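Local coordinates for putative D-tyrosyl-tRNA(Tyr) deacylase 2 (PDB 1TC5), which may hydrolyse D-tyrosyl-tRNA(Tyr) to D-tyrosine and free tRNA(Tyr), possibly as a defence against the harmful effects of D-tyrosine, at residues M14-M18 with I70-F74. Where two conformers were deposited one is given. Residues are numbered along the deposited sequence.
Sequences MLQAM and IFTHF
Start with residues 14-18, the end of strand 10-18, extended and twisted, and lay segment 70-74 over it running nearly the same way, the end-to-end directions 11° apart. The two do not pair as strands: CA atoms lie 9.2 Å apart at Leu15 and Ile70, closing to 6.7 Å at Ala17 and Phe71, and side chains fill the gap. Ile70 (mt) points toward the strand and sets its CD1 3.9 Å from CD1 of Leu15. Phe71, chi1 m, also points toward it. CZ of Phe71 lies 3.7 Å from CB and 3.6 Å from O of Leu15, this O at the ring edge, while CE1 of Phe71 comes within 3.7 Å of N of Ala17, whose CA lies over one face. Val38 and His190 also meet this ring. Past Thr72, His73 (chi1 p) again points toward the strand, its ring edge beside the Ala17 methyl, modelled too close to read as an interaction. Phe74 packs on Val38 and Met92. Gln16 points away from the loop, its OE1 hydrogen-bonded to OH of Tyr41 of the second subunit, which Met14 and Ile70 also touch. This is apolar packing of a loop on an inner strand of the DTD-family mixed sheet, next to outermost strand 190-193.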
ATOM      1  N   MET A  14      -5.201  -4.341  -3.299  0.50 16.62           N
ATOM      2  CA  MET A  14      -4.776  -2.958  -3.158  0.50 16.68           C
ATOM      3  C   MET A  14      -3.843  -2.657  -4.341  0.50 16.69           C
ATOM      4  O   MET A  14      -2.873  -3.378  -4.568  0.50 18.57           O
ATOM      5  CB  MET A  14      -4.057  -2.734  -1.817  0.50 16.68           C
ATOM      6  CG  MET A  14      -3.595  -1.300  -1.580  0.50 15.86           C
ATOM      7  SD  MET A  14      -2.739  -1.006   0.006  0.50 16.73           S
ATOM      8  CE  MET A  14      -1.101  -0.585  -0.571  0.50 15.05           C
ATOM      9  N   LEU A  15      -4.149  -1.595  -5.079  1.00 16.64           N
ATOM     10  CA  LEU A  15      -3.478  -1.276  -6.334  1.00 16.49           C
ATOM     11  C   LEU A  15      -2.854   0.085  -6.208  1.00 16.92           C
ATOM     12  O   LEU A  15      -3.545   1.042  -5.849  1.00 14.98           O
ATOM     13  CB  LEU A  15      -4.479  -1.257  -7.501  1.00 17.44           C
ATOM     14  CG  LEU A  15      -5.467  -2.422  -7.592  1.00 18.30           C
ATOM     15  CD1 LEU A  15      -6.592  -2.106  -8.608  1.00 17.69           C
ATOM     16  CD2 LEU A  15      -4.759  -3.708  -7.943  1.00 19.10           C
ATOM     17  N   GLN A  16      -1.555   0.172  -6.514  1.00 17.00           N
ATOM     18  CA  GLN A  16      -0.796   1.427  -6.427  1.00 16.26           C
ATOM     19  C   GLN A  16      -0.074   1.698  -7.741  1.00 16.81           C
ATOM     20  O   GLN A  16       0.406   0.758  -8.413  1.00 15.67           O
ATOM     21  CB  GLN A  16       0.273   1.368  -5.327  1.00 19.83           C
ATOM     22  CG  GLN A  16      -0.224   1.220  -3.909  1.00 13.75           C
ATOM     23  CD  GLN A  16       0.907   1.187  -2.889  1.00 18.13           C
ATOM     24  OE1 GLN A  16       1.492   2.229  -2.581  1.00 18.74           O
ATOM     25  NE2 GLN A  16       1.193   0.002  -2.339  1.00 17.16           N
ATOM     26  N   ALA A  17      -0.051   2.977  -8.116  1.00 18.09           N
ATOM     27  CA  ALA A  17       0.728   3.465  -9.265  1.00 17.09           C
ATOM     28  C   ALA A  17       2.220   3.308  -8.972  1.00 17.40           C
ATOM     29  O   ALA A  17       2.754   3.956  -8.059  1.00 18.00           O
ATOM     30  CB  ALA A  17       0.418   4.924  -9.549  1.00 16.54           C
ATOM     31  N   MET A  18       2.851   2.424  -9.735  1.00 14.86           N
ATOM     32  CA  MET A  18       4.271   2.108  -9.606  1.00 14.80           C
ATOM     33  C   MET A  18       5.085   2.862 -10.651  1.00 16.38           C
ATOM     34  O   MET A  18       4.701   2.915 -11.828  1.00 16.61           O
ATOM     35  CB  MET A  18       4.482   0.598  -9.812  1.00 12.87           C
ATOM     36  CG  MET A  18       5.948   0.125  -9.683  1.00 15.66           C
ATOM     37  SD  MET A  18       6.040  -1.656  -9.455  1.00 17.50           S
ATOM     38  CE  MET A  18       5.305  -2.239 -11.027  1.00 15.71           C
ATOM     39  N   ILE A  70      -8.115   2.979 -14.348  1.00 14.07           N
ATOM     40  CA  ILE A  70      -7.857   3.374 -12.970  1.00 16.05           C
ATOM     41  C   ILE A  70      -6.830   4.485 -12.899  1.00 14.46           C
ATOM     42  O   ILE A  70      -7.115   5.537 -12.360  1.00 15.98           O
ATOM     43  CB  ILE A  70      -7.363   2.154 -12.146  1.00 15.52           C
ATOM     44  CG1 ILE A  70      -8.395   1.022 -12.202  1.00 19.91           C
ATOM     45  CG2 ILE A  70      -7.102   2.568 -10.686  1.00 18.39           C
ATOM     46  CD1 ILE A  70      -7.814  -0.357 -11.832  1.00 20.30           C
ATOM     47  N   PHE A  71      -5.640   4.225 -13.453  1.00 15.99           N
ATOM     48  CA  PHE A  71      -4.458   5.071 -13.245  1.00 14.85           C
ATOM     49  C   PHE A  71      -4.159   6.065 -14.384  1.00 14.80           C
ATOM     50  O   PHE A  71      -4.445   5.809 -15.551  1.00 16.55           O
ATOM     51  CB  PHE A  71      -3.212   4.217 -12.951  1.00 15.16           C
ATOM     52  CG  PHE A  71      -3.352   3.379 -11.697  1.00 14.71           C
ATOM     53  CD1 PHE A  71      -3.309   3.965 -10.455  1.00 16.26           C
ATOM     54  CD2 PHE A  71      -3.587   2.008 -11.776  1.00 11.65           C
ATOM     55  CE1 PHE A  71      -3.509   3.200  -9.279  1.00 17.44           C
ATOM     56  CE2 PHE A  71      -3.755   1.238 -10.634  1.00 16.00           C
ATOM     57  CZ  PHE A  71      -3.734   1.838  -9.377  1.00 14.90           C
ATOM     58  N   THR A  72      -3.538   7.181 -14.002  1.00 15.79           N
ATOM     59  CA  THR A  72      -3.308   8.347 -14.860  1.00 17.52           C
ATOM     60  C   THR A  72      -1.830   8.563 -15.189  1.00 18.91           C
ATOM     61  O   THR A  72      -1.475   9.518 -15.881  1.00 18.27           O
ATOM     62  CB  THR A  72      -3.838   9.634 -14.156  1.00 15.53           C
ATOM     63  OG1 THR A  72      -3.244   9.755 -12.860  1.00 12.54           O
ATOM     64  CG2 THR A  72      -5.368   9.546 -13.873  1.00 15.79           C
ATOM     65  N   HIS A  73      -0.970   7.653 -14.740  1.00 17.54           N
ATOM     66  CA  HIS A  73       0.477   7.847 -14.856  1.00 17.74           C
ATOM     67  C   HIS A  73       1.166   7.036 -15.966  1.00 16.15           C
ATOM     68  O   HIS A  73       2.366   7.139 -16.168  1.00 19.21           O
ATOM     69  CB  HIS A  73       1.061   7.463 -13.512  1.00 21.79           C
ATOM     70  CG  HIS A  73       1.229   5.984 -13.322  1.00 24.74           C
ATOM     71  ND1 HIS A  73       0.767   5.325 -12.216  1.00 32.63           N
ATOM     72  CD2 HIS A  73       1.819   5.040 -14.089  1.00 35.07           C
ATOM     73  CE1 HIS A  73       1.102   4.051 -12.289  1.00 27.93           C
ATOM     74  NE2 HIS A  73       1.753   3.855 -13.405  1.00 27.93           N
ATOM     75  N   PHE A  74       0.427   6.202 -16.671  1.00 16.57           N
ATOM     76  CA  PHE A  74       1.036   5.303 -17.674  1.00 16.34           C
ATOM     77  C   PHE A  74       1.665   6.009 -18.876  1.00 19.13           C
ATOM     78  O   PHE A  74       2.686   5.547 -19.423  1.00 18.33           O
ATOM     79  CB  PHE A  74       0.018   4.296 -18.220  1.00 14.69           C
ATOM     80  CG  PHE A  74      -0.574   3.371 -17.195  1.00 16.63           C
ATOM     81  CD1 PHE A  74       0.073   3.082 -15.996  1.00 17.10           C
ATOM     82  CD2 PHE A  74      -1.786   2.754 -17.455  1.00 15.97           C
ATOM     83  CE1 PHE A  74      -0.483   2.219 -15.114  1.00 15.97           C
ATOM     84  CE2 PHE A  74      -2.340   1.897 -16.557  1.00 16.89           C
ATOM     85  CZ  PHE A  74      -1.705   1.632 -15.394  1.00 18.59           C
TER